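Side-chain contact in general odorant-binding protein 28a (Drosophila melanogaster, PDB 6QQ4), which probably binds and carries odorants and pheromones, as a secreted, disulfide-bonded helical protein of the insect PBP/GOBP family: residues G59-E64 against T90-T95. Numbering follows the deposited sequence.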
ATOM      1  N   GLY A  59       6.119   7.299  -9.666  1.00 38.15           N
ATOM      2  CA  GLY A  59       5.637   7.562  -8.317  1.00 37.29           C
ATOM      3  C   GLY A  59       4.223   8.097  -8.237  1.00 38.40           C
ATOM      4  O   GLY A  59       3.890   8.881  -7.344  1.00 34.15           O
ATOM      5  N   LYS A  60       3.377   7.662  -9.163  1.00 38.25           N
ATOM      6  CA  LYS A  60       1.968   8.042  -9.142  1.00 34.82           C
ATOM      7  C   LYS A  60       1.132   6.773  -9.069  1.00 34.95           C
ATOM      8  O   LYS A  60       1.578   5.716  -9.490  1.00 36.62           O
ATOM      9  CB  LYS A  60       1.599   8.865 -10.376  1.00 44.63           C
ATOM     10  CG  LYS A  60       2.508  10.071 -10.625  1.00 43.84           C
ATOM     11  CD  LYS A  60       2.354  11.150  -9.569  1.00 41.36           C
ATOM     12  CE  LYS A  60       3.224  12.362  -9.892  1.00 45.73           C
ATOM     13  NZ  LYS A  60       3.802  13.000  -8.653  1.00 43.00           N
ATOM     14  N   LEU A  61      -0.071   6.867  -8.511  1.00 36.94           N
ATOM     15  CA  LEU A  61      -0.910   5.682  -8.371  1.00 38.76           C
ATOM     16  C   LEU A  61      -1.374   5.212  -9.753  1.00 40.34           C
ATOM     17  O   LEU A  61      -1.763   6.027 -10.595  1.00 41.49           O
ATOM     18  CB  LEU A  61      -2.120   5.971  -7.472  1.00 37.97           C
ATOM     19  CG  LEU A  61      -2.611   4.811  -6.606  1.00 36.94           C
ATOM     20  CD1 LEU A  61      -1.654   4.587  -5.437  1.00 41.97           C
ATOM     21  CD2 LEU A  61      -4.026   5.064  -6.118  1.00 42.53           C
ATOM     22  N   ASP A  62      -1.313   3.905  -9.975  1.00 41.52           N
ATOM     23  CA  ASP A  62      -1.735   3.294 -11.230  1.00 46.17           C
ATOM     24  C   ASP A  62      -2.882   2.319 -10.974  1.00 47.15           C
ATOM     25  O   ASP A  62      -2.660   1.207 -10.500  1.00 41.81           O
ATOM     26  CB  ASP A  62      -0.562   2.570 -11.888  1.00 46.83           C
ATOM     27  CG  ASP A  62      -0.825   2.213 -13.345  1.00 51.07           C
ATOM     28  OD1 ASP A  62      -1.978   1.869 -13.690  1.00 48.54           O
ATOM     29  OD2 ASP A  62       0.136   2.273 -14.145  1.00 50.99           O
ATOM     30  N   THR A  63      -4.101   2.736 -11.305  1.00 49.87           N
ATOM     31  CA  THR A  63      -5.286   1.959 -10.959  1.00 52.60           C
ATOM     32  C   THR A  63      -5.734   0.974 -12.033  1.00 54.86           C
ATOM     33  O   THR A  63      -6.678   0.213 -11.807  1.00 55.90           O
ATOM     34  CB  THR A  63      -6.465   2.870 -10.643  1.00 49.39           C
ATOM     35  OG1 THR A  63      -6.628   3.810 -11.713  1.00 51.23           O
ATOM     36  CG2 THR A  63      -6.225   3.616  -9.320  1.00 42.13           C
ATOM     37  N   GLU A  64      -5.072   0.982 -13.188  1.00 53.95           N
ATOM     38  CA  GLU A  64      -5.340  -0.009 -14.235  1.00 51.81           C
ATOM     39  C   GLU A  64      -5.070  -1.420 -13.710  1.00 56.97           C
ATOM     40  O   GLU A  64      -4.370  -1.584 -12.714  1.00 54.07           O
ATOM     41  CB  GLU A  64      -4.493   0.264 -15.481  1.00 52.89           C
ATOM     42  N   THR A  90     -10.608   6.923  -5.424  1.00 41.36           N
ATOM     43  CA  THR A  90     -10.547   8.062  -4.525  1.00 41.48           C
ATOM     44  C   THR A  90      -9.108   8.561  -4.347  1.00 39.26           C
ATOM     45  O   THR A  90      -8.822   9.740  -4.542  1.00 45.14           O
ATOM     46  CB  THR A  90     -11.134   7.720  -3.147  1.00 39.19           C
ATOM     47  OG1 THR A  90     -12.558   7.618  -3.249  1.00 42.25           O
ATOM     48  CG2 THR A  90     -10.786   8.797  -2.145  1.00 38.38           C
ATOM     49  N   CYS A  91      -8.203   7.656  -4.001  1.00 37.91           N
ATOM     50  CA  CYS A  91      -6.875   8.059  -3.558  1.00 41.10           C
ATOM     51  C   CYS A  91      -5.945   8.422  -4.714  1.00 43.26           C
ATOM     52  O   CYS A  91      -5.005   9.189  -4.527  1.00 41.41           O
ATOM     53  CB  CYS A  91      -6.261   6.956  -2.689  1.00 34.46           C
ATOM     54  SG  CYS A  91      -7.164   6.719  -1.125  1.00 35.85           S
ATOM     55  N   ALA A  92      -6.230   7.913  -5.912  1.00 43.55           N
ATOM     56  CA  ALA A  92      -5.456   8.281  -7.098  1.00 45.61           C
ATOM     57  C   ALA A  92      -5.574   9.760  -7.413  1.00 45.13           C
ATOM     58  O   ALA A  92      -4.814  10.285  -8.225  1.00 43.92           O
ATOM     59  CB  ALA A  92      -5.892   7.460  -8.312  1.00 43.56           C
ATOM     60  N   ALA A  93      -6.510  10.436  -6.758  1.00 44.88           N
ATOM     61  CA  ALA A  93      -6.755  11.844  -7.027  1.00 42.67           C
ATOM     62  C   ALA A  93      -6.025  12.809  -6.076  1.00 43.75           C
ATOM     63  O   ALA A  93      -6.056  14.025  -6.284  1.00 43.27           O
ATOM     64  CB  ALA A  93      -8.252  12.114  -6.989  1.00 42.73           C
ATOM     65  N   ILE A  94      -5.385  12.299  -5.028  1.00 41.26           N
ATOM     66  CA  ILE A  94      -4.754  13.215  -4.075  1.00 38.85           C
ATOM     67  C   ILE A  94      -3.470  13.820  -4.654  1.00 35.92           C
ATOM     68  O   ILE A  94      -2.876  13.267  -5.576  1.00 40.95           O
ATOM     69  CB  ILE A  94      -4.426  12.523  -2.738  1.00 38.48           C
ATOM     70  CG1 ILE A  94      -3.354  11.451  -2.944  1.00 34.41           C
ATOM     71  CG2 ILE A  94      -5.687  11.964  -2.078  1.00 35.35           C
ATOM     72  CD1 ILE A  94      -2.865  10.872  -1.654  1.00 35.26           C
ATOM     73  N   THR A  95      -3.047  14.956  -4.112  1.00 38.60           N
ATOM     74  CA  THR A  95      -1.743  15.510  -4.462  1.00 40.79           C
ATOM     75  C   THR A  95      -0.625  14.950  -3.560  1.00 37.09           C
ATOM     76  O   THR A  95      -0.753  14.934  -2.328  1.00 37.91           O
ATOM     77  CB  THR A  95      -1.742  17.045  -4.377  1.00 47.14           C
ATOM     78  OG1 THR A  95      -2.268  17.459  -3.110  1.00 54.90           O
ATOM     79  CG2 THR A  95      -2.592  17.636  -5.490  1.00 50.86           C
TER
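Leu61 CD2 lies over one face of the peptide group that joins Cys91 to Ala92. It sits almost directly above the nitrogen, with CD2 to Ala92 N at 3.6 Å. The Ala92 methyl extends from the border of this flat group, close to its plane. Two methyls meet it from the same side: Leu61 CD2 at 3.7 Å from Ala92 CB, and Thr63 CG2 at 4.0 Å from Ala92 CB. Leu61 CB also reaches Ala92 CA at 4.1 Å, so the leucine runs alongside the alanine before its CD2 branch covers the peptide.

With Leu61 chi1 at -146°, well short of fully anti, and CD2 extended away from CA, that branch comes to lie over the peptide. At Thr63, CG2 stands anti to the carbonyl carbon and the hydroxyl lies between that carbon and the backbone N (chi1 51°). The methyl is therefore the part of the threonine that touches Ala92.

The Asp62 side chain leaves the backbone pointing away from residues 90-95, and its OD1 bonds within its own segment. OD1 accepts a long, bent bond from Glu64 N (3.3 Å, 140°), which makes an Asx turn. Across the contact, Cys91 to Ile94 form a type I turn, with Ile94 N to Cys91 O at 3.2 Å.

The contact joins the loop between helices 39-52 and 66-74 to the last part of helix 78-91 and the turn from Cys91 to Ile94. Helix 100-117 touches both partners: Phe111 meets Leu61 and Cys91. The bond from Leu61 N to the Tyr107 hydroxyl and the disulfide from Cys91 to Cys110 tie the two sides separately to that helix.

No hydrogen bond or salt bridge crosses between the segments. Their mutual fit rests on dispersion between aliphatic groups and one peptide face.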